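PDB 4UHP: bacteriocin immunity protein from Pseudomonas aeruginosa, which probably protects the producing cell from its own toxin by binding the DNase domain of pyocin AP41, with which it forms a tight complex. Local coordinates for residues 20-25 / 36-41; 5-10 / 46-51. One frame throughout, in Å; residues are numbered along the deposited sequence.

Interaction 1 (20-25 / 36-41); sequences EEFFKN and KRMDKL
A salt bridge beside a small apolar cluster joins residues 20-25, in the loop after helix 12-19, to helix 31-49 in this four-helix immunity-protein fold. Glu21 and Arg37 cross at about a right angle, with the planes of carboxylate and guanidinium 31° apart. CG of Arg37 is anti to its backbone N (chi1 166°) and the chain runs extended to NE, where a turn (chi4 85°) sets CZ; NE and NH2 both meet the carboxylate. Arg37 NH2 donates to the syn side of Glu21 OE1 at 3.2 Å, somewhat out of the carboxylate plane, with the acceptor close to the guanidinium plane. Arg37 NE approaches Glu21 OE2 almost straight, at a modelled 2.4 Å, too short to be taken literally. Leu41 CD1 lies 3.8 Å from Glu21 CD.

Met38 folds back at chi2 and chi3 to lay CE over one face of the Phe22 ring, a CH-pi contact 3.9 Å from the centroid and offset toward the rim. Leu41 CB reaches Phe22 CZ at 3.6 Å. Phe22 and Met38 each pack on an aromatic side chain of the toxin DNase chain, placing them at the interface. Phe22 also touches Val42 on helix 31-49, while Phe23 packs on helix 68-81.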
ATOM      1  N   GLU D  20      -8.711  12.452   5.176  1.00 25.72           N
ATOM      2  CA  GLU D  20      -7.679  13.361   4.689  1.00 29.23           C
ATOM      3  C   GLU D  20      -6.279  12.889   5.082  1.00 30.05           C
ATOM      4  O   GLU D  20      -5.293  13.222   4.426  1.00 23.03           O
ATOM      5  CB  GLU D  20      -7.926  14.776   5.216  1.00 35.22           C
ATOM      6  CG  GLU D  20      -9.099  15.482   4.556  1.00 42.03           C
ATOM      7  CD  GLU D  20      -9.458  16.790   5.234  1.00 49.11           C
ATOM      8  OE1 GLU D  20      -9.034  17.001   6.390  1.00 52.33           O
ATOM      9  OE2 GLU D  20     -10.172  17.604   4.611  1.00 51.96           O
ATOM     10  N   GLU D  21      -6.202  12.104   6.150  1.00 24.93           N
ATOM     11  CA  GLU D  21      -4.924  11.619   6.653  1.00 29.24           C
ATOM     12  C   GLU D  21      -4.321  10.574   5.709  1.00 23.87           C
ATOM     13  O   GLU D  21      -3.138  10.247   5.803  1.00 26.99           O
ATOM     14  CB  GLU D  21      -5.098  11.049   8.066  1.00 34.98           C
ATOM     15  CG  GLU D  21      -3.813  10.956   8.873  1.00 41.63           C
ATOM     16  CD  GLU D  21      -4.049  11.026  10.375  1.00 40.36           C
ATOM     17  OE1 GLU D  21      -5.156  11.430  10.793  1.00 38.79           O
ATOM     18  OE2 GLU D  21      -3.126  10.673  11.138  1.00 39.52           O
ATOM     19  N   PHE D  22      -5.134  10.066   4.787  1.00 23.58           N
ATOM     20  CA  PHE D  22      -4.654   9.136   3.769  1.00 23.16           C
ATOM     21  C   PHE D  22      -4.054   9.867   2.568  1.00 29.19           C
ATOM     22  O   PHE D  22      -3.702   9.244   1.566  1.00 27.73           O
ATOM     23  CB  PHE D  22      -5.788   8.218   3.307  1.00 18.99           C
ATOM     24  CG  PHE D  22      -6.265   7.269   4.366  1.00 22.90           C
ATOM     25  CD1 PHE D  22      -5.654   6.039   4.540  1.00 25.24           C
ATOM     26  CD2 PHE D  22      -7.319   7.610   5.195  1.00 28.94           C
ATOM     27  CE1 PHE D  22      -6.089   5.167   5.518  1.00 29.42           C
ATOM     28  CE2 PHE D  22      -7.758   6.742   6.174  1.00 32.00           C
ATOM     29  CZ  PHE D  22      -7.141   5.519   6.336  1.00 31.19           C
ATOM     30  N   PHE D  23      -3.931  11.186   2.677  1.00 22.83           N
ATOM     31  CA  PHE D  23      -3.407  12.001   1.585  1.00 28.93           C
ATOM     32  C   PHE D  23      -2.334  12.970   2.068  1.00 23.96           C
ATOM     33  O   PHE D  23      -1.551  13.483   1.273  1.00 26.50           O
ATOM     34  CB  PHE D  23      -4.538  12.778   0.906  1.00 26.88           C
ATOM     35  CG  PHE D  23      -5.545  11.903   0.213  1.00 22.58           C
ATOM     36  CD1 PHE D  23      -6.603  11.350   0.915  1.00 26.45           C
ATOM     37  CD2 PHE D  23      -5.438  11.641  -1.143  1.00 23.21           C
ATOM     38  CE1 PHE D  23      -7.533  10.543   0.280  1.00 28.24           C
ATOM     39  CE2 PHE D  23      -6.364  10.839  -1.785  1.00 23.94           C
ATOM     40  CZ  PHE D  23      -7.413  10.287  -1.072  1.00 26.04           C
ATOM     41  N   LYS D  24      -2.315  13.225   3.372  1.00 36.67           N
ATOM     42  CA  LYS D  24      -1.362  14.152   3.974  1.00 36.08           C
ATOM     43  C   LYS D  24      -0.845  13.599   5.293  1.00 35.18           C
ATOM     44  O   LYS D  24      -1.445  12.694   5.875  1.00 34.69           O
ATOM     45  CB  LYS D  24      -2.003  15.525   4.202  1.00 43.58           C
ATOM     46  CG  LYS D  24      -2.649  15.687   5.572  1.00 51.98           C
ATOM     47  CD  LYS D  24      -3.247  17.075   5.743  1.00 59.67           C
ATOM     48  CE  LYS D  24      -4.757  17.054   5.567  1.00 60.96           C
ATOM     49  NZ  LYS D  24      -5.414  18.238   6.188  1.00 64.06           N
ATOM     50  N   ASN D  25       0.268  14.147   5.766  1.00 34.97           N
ATOM     51  CA  ASN D  25       0.826  13.736   7.048  1.00 36.45           C
ATOM     52  C   ASN D  25       0.320  14.612   8.188  1.00 37.96           C
ATOM     53  O   ASN D  25       1.045  15.468   8.690  1.00 39.62           O
ATOM     54  CB  ASN D  25       2.354  13.768   7.003  1.00 37.77           C
ATOM     55  CG  ASN D  25       2.985  12.975   8.129  1.00 41.33           C
ATOM     56  OD1 ASN D  25       2.314  12.592   9.087  1.00 44.74           O
ATOM     57  ND2 ASN D  25       4.284  12.724   8.019  1.00 41.30           N
ATOM     58  N   LYS D  36       1.985   2.211  11.407  1.00 32.58           N
ATOM     59  CA  LYS D  36       1.105   1.540  12.358  1.00 36.61           C
ATOM     60  C   LYS D  36      -0.132   2.385  12.662  1.00 34.92           C
ATOM     61  O   LYS D  36      -1.191   1.847  12.987  1.00 38.25           O
ATOM     62  CB  LYS D  36       1.856   1.204  13.647  1.00 43.99           C
ATOM     63  CG  LYS D  36       3.010   0.231  13.446  1.00 58.27           C
ATOM     64  CD  LYS D  36       3.006  -0.867  14.497  1.00 69.09           C
ATOM     65  CE  LYS D  36       3.319  -2.224  13.882  1.00 73.93           C
ATOM     66  NZ  LYS D  36       2.086  -2.936  13.444  1.00 74.93           N
ATOM     67  N   ARG D  37      -0.004   3.704  12.554  1.00 30.51           N
ATOM     68  CA  ARG D  37      -1.166   4.573  12.690  1.00 32.25           C
ATOM     69  C   ARG D  37      -2.082   4.430  11.479  1.00 32.64           C
ATOM     70  O   ARG D  37      -3.299   4.326  11.620  1.00 26.96           O
ATOM     71  CB  ARG D  37      -0.757   6.039  12.862  1.00 33.94           C
ATOM     72  CG  ARG D  37      -1.927   6.999  12.678  1.00 35.71           C
ATOM     73  CD  ARG D  37      -1.651   8.391  13.217  1.00 36.77           C
ATOM     74  NE  ARG D  37      -2.820   9.249  13.047  1.00 38.93           N
ATOM     75  CZ  ARG D  37      -3.834   9.311  13.904  1.00 42.40           C
ATOM     76  NH1 ARG D  37      -3.821   8.574  15.007  1.00 47.27           N
ATOM     77  NH2 ARG D  37      -4.860  10.114  13.663  1.00 40.15           N
ATOM     78  N   MET D  38      -1.495   4.425  10.287  1.00 25.28           N
ATOM     79  CA  MET D  38      -2.284   4.274   9.072  1.00 23.29           C
ATOM     80  C   MET D  38      -2.904   2.878   9.011  1.00 28.99           C
ATOM     81  O   MET D  38      -4.029   2.714   8.537  1.00 27.04           O
ATOM     82  CB  MET D  38      -1.430   4.553   7.834  1.00 28.71           C
ATOM     83  CG  MET D  38      -0.825   5.951   7.806  1.00 23.79           C
ATOM     84  SD  MET D  38      -2.012   7.262   8.195  1.00 26.07           S
ATOM     85  CE  MET D  38      -3.198   7.055   6.871  1.00 24.49           C
ATOM     86  N   ASP D  39      -2.174   1.878   9.504  1.00 25.67           N
ATOM     87  CA  ASP D  39      -2.718   0.529   9.643  1.00 26.93           C
ATOM     88  C   ASP D  39      -3.999   0.564  10.475  1.00 28.97           C
ATOM     89  O   ASP D  39      -5.014  -0.021  10.098  1.00 26.68           O
ATOM     90  CB  ASP D  39      -1.697  -0.412  10.291  1.00 30.05           C
ATOM     91  CG  ASP D  39      -0.603  -0.847   9.328  1.00 30.85           C
ATOM     92  OD1 ASP D  39      -0.486  -0.248   8.241  1.00 29.16           O
ATOM     93  OD2 ASP D  39       0.151  -1.787   9.663  1.00 34.61           O
ATOM     94  N   LYS D  40      -3.940   1.267  11.603  1.00 27.79           N
ATOM     95  CA  LYS D  40      -5.082   1.386  12.500  1.00 31.69           C
ATOM     96  C   LYS D  40      -6.255   2.111  11.840  1.00 28.68           C
ATOM     97  O   LYS D  40      -7.411   1.731  12.025  1.00 27.50           O
ATOM     98  CB  LYS D  40      -4.682   2.119  13.782  1.00 34.93           C
ATOM     99  CG  LYS D  40      -5.823   2.283  14.776  1.00 44.09           C
ATOM    100  CD  LYS D  40      -5.463   3.240  15.900  1.00 47.87           C
ATOM    101  CE  LYS D  40      -6.652   3.470  16.819  1.00 52.74           C
ATOM    102  NZ  LYS D  40      -6.346   4.455  17.892  1.00 60.50           N
ATOM    103  N   LEU D  41      -5.950   3.155  11.076  1.00 23.87           N
ATOM    104  CA  LEU D  41      -6.988   3.957  10.432  1.00 27.24           C
ATOM    105  C   LEU D  41      -7.693   3.178   9.325  1.00 23.49           C
ATOM    106  O   LEU D  41      -8.911   3.273   9.169  1.00 25.16           O
ATOM    107  CB  LEU D  41      -6.398   5.252   9.872  1.00 25.24           C
ATOM    108  CG  LEU D  41      -5.867   6.260  10.894  1.00 26.98           C
ATOM    109  CD1 LEU D  41      -5.404   7.528  10.197  1.00 29.64           C
ATOM    110  CD2 LEU D  41      -6.922   6.573  11.943  1.00 28.19           C
TER

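Interaction 2 (5-10 / 46-51)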
ATOM      1  N   ASN D   5     -16.812   4.489  17.885  1.00 53.61           N
ATOM      2  CA  ASN D   5     -17.170   3.076  17.798  1.00 56.66           C
ATOM      3  C   ASN D   5     -17.958   2.739  16.534  1.00 53.01           C
ATOM      4  O   ASN D   5     -17.752   1.687  15.928  1.00 55.14           O
ATOM      5  CB  ASN D   5     -17.974   2.655  19.029  1.00 64.92           C
ATOM      6  CG  ASN D   5     -17.187   2.796  20.316  1.00 72.62           C
ATOM      7  OD1 ASN D   5     -15.959   2.719  20.319  1.00 73.71           O
ATOM      8  ND2 ASN D   5     -17.894   2.999  21.422  1.00 77.59           N
ATOM      9  N   ASN D   6     -18.862   3.633  16.146  1.00 47.85           N
ATOM     10  CA  ASN D   6     -19.683   3.435  14.954  1.00 44.38           C
ATOM     11  C   ASN D   6     -19.614   4.635  14.017  1.00 36.42           C
ATOM     12  O   ASN D   6     -19.157   5.708  14.408  1.00 36.64           O
ATOM     13  CB  ASN D   6     -21.138   3.168  15.341  1.00 49.10           C
ATOM     14  CG  ASN D   6     -21.273   2.092  16.399  1.00 56.89           C
ATOM     15  OD1 ASN D   6     -21.249   0.899  16.096  1.00 60.48           O
ATOM     16  ND2 ASN D   6     -21.420   2.510  17.650  1.00 59.14           N
ATOM     17  N   LEU D   7     -20.077   4.452  12.784  1.00 32.37           N
ATOM     18  CA  LEU D   7     -20.055   5.527  11.799  1.00 28.97           C
ATOM     19  C   LEU D   7     -21.017   6.641  12.193  1.00 31.96           C
ATOM     20  O   LEU D   7     -20.737   7.820  11.973  1.00 34.77           O
ATOM     21  CB  LEU D   7     -20.416   5.010  10.407  1.00 28.50           C
ATOM     22  CG  LEU D   7     -20.259   6.081   9.324  1.00 31.22           C
ATOM     23  CD1 LEU D   7     -19.002   5.832   8.503  1.00 29.67           C
ATOM     24  CD2 LEU D   7     -21.492   6.199   8.441  1.00 34.47           C
ATOM     25  N   SER D   8     -22.145   6.258  12.781  1.00 28.68           N
ATOM     26  CA  SER D   8     -23.155   7.217  13.215  1.00 34.89           C
ATOM     27  C   SER D   8     -22.647   8.091  14.360  1.00 36.91           C
ATOM     28  O   SER D   8     -23.262   9.103  14.693  1.00 38.69           O
ATOM     29  CB  SER D   8     -24.437   6.492  13.633  1.00 34.59           C
ATOM     30  OG  SER D   8     -24.173   5.517  14.626  1.00 38.26           O
ATOM     31  N   ASP D   9     -21.528   7.695  14.963  1.00 34.09           N
ATOM     32  CA  ASP D   9     -20.887   8.512  15.989  1.00 33.91           C
ATOM     33  C   ASP D   9     -20.091   9.645  15.343  1.00 34.12           C
ATOM     34  O   ASP D   9     -19.661  10.579  16.018  1.00 37.00           O
ATOM     35  CB  ASP D   9     -19.969   7.662  16.875  1.00 36.07           C
ATOM     36  CG  ASP D   9     -20.721   6.598  17.659  1.00 44.39           C
ATOM     37  OD1 ASP D   9     -21.866   6.855  18.088  1.00 38.86           O
ATOM     38  OD2 ASP D   9     -20.161   5.498  17.847  1.00 51.33           O
ATOM     39  N   TYR D  10     -19.897   9.547  14.030  1.00 33.96           N
ATOM     40  CA  TYR D  10     -19.166  10.558  13.271  1.00 33.06           C
ATOM     41  C   TYR D  10     -20.092  11.535  12.557  1.00 30.51           C
ATOM     42  O   TYR D  10     -21.104  11.136  11.982  1.00 25.51           O
ATOM     43  CB  TYR D  10     -18.261   9.900  12.222  1.00 34.24           C
ATOM     44  CG  TYR D  10     -17.012   9.236  12.754  1.00 35.74           C
ATOM     45  CD1 TYR D  10     -15.901   9.989  13.109  1.00 38.13           C
ATOM     46  CD2 TYR D  10     -16.930   7.855  12.867  1.00 38.21           C
ATOM     47  CE1 TYR D  10     -14.752   9.387  13.583  1.00 40.73           C
ATOM     48  CE2 TYR D  10     -15.785   7.244  13.338  1.00 42.74           C
ATOM     49  CZ  TYR D  10     -14.699   8.014  13.694  1.00 43.41           C
ATOM     50  OH  TYR D  10     -13.555   7.411  14.166  1.00 49.91           O
ATOM     51  N   GLU D  46     -12.557   0.256   7.494  1.00 23.43           N
ATOM     52  CA  GLU D  46     -13.265  -0.941   7.050  1.00 28.41           C
ATOM     53  C   GLU D  46     -14.300  -1.403   8.071  1.00 30.49           C
ATOM     54  O   GLU D  46     -15.371  -1.898   7.714  1.00 29.91           O
ATOM     55  CB  GLU D  46     -12.269  -2.067   6.769  1.00 27.98           C
ATOM     56  CG  GLU D  46     -11.210  -1.689   5.754  1.00 24.31           C
ATOM     57  CD  GLU D  46     -10.161  -2.763   5.561  1.00 29.96           C
ATOM     58  OE1 GLU D  46     -10.031  -3.651   6.432  1.00 33.11           O
ATOM     59  OE2 GLU D  46      -9.463  -2.711   4.529  1.00 31.15           O
ATOM     60  N   GLU D  47     -13.973  -1.230   9.346  1.00 31.64           N
ATOM     61  CA  GLU D  47     -14.843  -1.676  10.426  1.00 38.01           C
ATOM     62  C   GLU D  47     -16.135  -0.868  10.502  1.00 37.09           C
ATOM     63  O   GLU D  47     -17.225  -1.437  10.549  1.00 34.39           O
ATOM     64  CB  GLU D  47     -14.104  -1.596  11.763  1.00 43.69           C
ATOM     65  CG  GLU D  47     -14.968  -1.919  12.972  1.00 56.49           C
ATOM     66  CD  GLU D  47     -14.212  -1.771  14.277  1.00 63.78           C
ATOM     67  OE1 GLU D  47     -12.966  -1.689  14.235  1.00 64.54           O
ATOM     68  OE2 GLU D  47     -14.862  -1.735  15.343  1.00 69.36           O
ATOM     69  N   VAL D  48     -16.015   0.456  10.508  1.00 29.30           N
ATOM     70  CA  VAL D  48     -17.172   1.313  10.757  1.00 32.56           C
ATOM     71  C   VAL D  48     -18.036   1.541   9.517  1.00 27.61           C
ATOM     72  O   VAL D  48     -19.235   1.786   9.638  1.00 30.22           O
ATOM     73  CB  VAL D  48     -16.748   2.686  11.324  1.00 28.76           C
ATOM     74  CG1 VAL D  48     -16.098   2.517  12.687  1.00 35.63           C
ATOM     75  CG2 VAL D  48     -15.815   3.407  10.364  1.00 24.79           C
ATOM     76  N   THR D  49     -17.440   1.463   8.329  1.00 24.65           N
ATOM     77  CA  THR D  49     -18.204   1.676   7.101  1.00 26.57           C
ATOM     78  C   THR D  49     -18.879   0.394   6.631  1.00 27.61           C
ATOM     79  O   THR D  49     -19.929   0.438   5.989  1.00 25.06           O
ATOM     80  CB  THR D  49     -17.320   2.204   5.949  1.00 22.49           C
ATOM     81  OG1 THR D  49     -16.381   1.193   5.559  1.00 21.49           O
ATOM     82  CG2 THR D  49     -16.581   3.473   6.368  1.00 19.87           C
ATOM     83  N   SER D  50     -18.254  -0.741   6.945  1.00 27.24           N
ATOM     84  CA  SER D  50     -18.702  -2.056   6.484  1.00 29.34           C
ATOM     85  C   SER D  50     -18.766  -2.153   4.957  1.00 25.36           C
ATOM     86  O   SER D  50     -19.474  -3.000   4.416  1.00 29.75           O
ATOM     87  CB  SER D  50     -20.071  -2.407   7.086  1.00 29.50           C
ATOM     88  OG  SER D  50     -19.977  -2.663   8.478  1.00 33.25           O
ATOM     89  N   HIS D  51     -18.018  -1.295   4.268  1.00 23.65           N
ATOM     90  CA  HIS D  51     -18.009  -1.285   2.807  1.00 23.82           C
ATOM     91  C   HIS D  51     -17.375  -2.568   2.269  1.00 28.31           C
ATOM     92  O   HIS D  51     -16.350  -3.015   2.784  1.00 29.15           O
ATOM     93  CB  HIS D  51     -17.258  -0.052   2.285  1.00 21.06           C
ATOM     94  CG  HIS D  51     -17.643   0.349   0.893  1.00 21.12           C
ATOM     95  ND1 HIS D  51     -17.172  -0.298  -0.228  1.00 19.67           N
ATOM     96  CD2 HIS D  51     -18.455   1.335   0.444  1.00 25.28           C
ATOM     97  CE1 HIS D  51     -17.678   0.269  -1.308  1.00 20.05           C
ATOM     98  NE2 HIS D  51     -18.458   1.265  -0.928  1.00 28.63           N
TER
HETATM   99  O   HOH W   1     -20.983   1.983  11.702  1.00 36.35           O
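CG of Leu7 stands anti to its backbone N (chi1 -174°), beside the carbonyl carbon, and chi2 of 105° then sends CD1 to within 4.0 Å of Thr49 CG2. Thr49 chi1 (67°) puts OG1 between the backbone N and the carbonyl carbon, leaving CG2 anti to the carbonyl carbon, and the two side chains pass obliquely. The contact packs the N-terminal segment of the all-helical colicin/pyocin immunity fold against the C-terminal end of helix 31-49. It is a close approach of backbones as much as of side chains: the CA atoms of Leu7 and Val48 are 5.2 Å apart. Leu7 CB rests on the carbonyl of Val48, 3.5 Å from Val48 O, and Val48 CG1 reaches back to Asn5 O at 3.7 Å.

No direct hydrogen bond spans the segments. Residues 5-10 are held by backbone bonds and by Asp9 OD2, which accepts from both Asn6 N and Asn6 ND2, the two donors arriving from the same face of the carboxylate plane. On the other segment the helix gives way at Ser50, which has positive phi. Thr49 OG1 accepts from His51 N at 3.2 Å, an ST turn over Thr49 to His51 at the end of the helix, and the same hydroxyl is hydrogen-bonded to Phe45 O.

Phe15 of helix 12-19 touches Leu7, Val48 and Thr49, and Val75 of helix 68-81 touches Leu7 and Thr49, so the apolar part of the contact belongs to the core between these helices. A water bridges the two backbones, accepting from Leu7 N at 2.8 Å and donating to Val48 O at 2.7 Å.

How the interactions relate
From the N terminus, residues 5-10 come first, leading into helix 12-19; the chain passes through 20-25 and a further loop before entering helix 31-49. There 36-41 meets 20-25, closing the short loop of interaction 1, with ten residues between its segments. At the end of the same helix, 46-51 closes the longer loop of interaction 2 onto 5-10, so the shorter loop is nested inside it. The centres lie about 16 Å apart and the nearest atoms about 5 Å, so the contacts do not touch. Together they fasten the segments before and after helix 12-19 to helix 31-49, interaction 1 beside the partner protein and interaction 2 where its apolar side chains join the core.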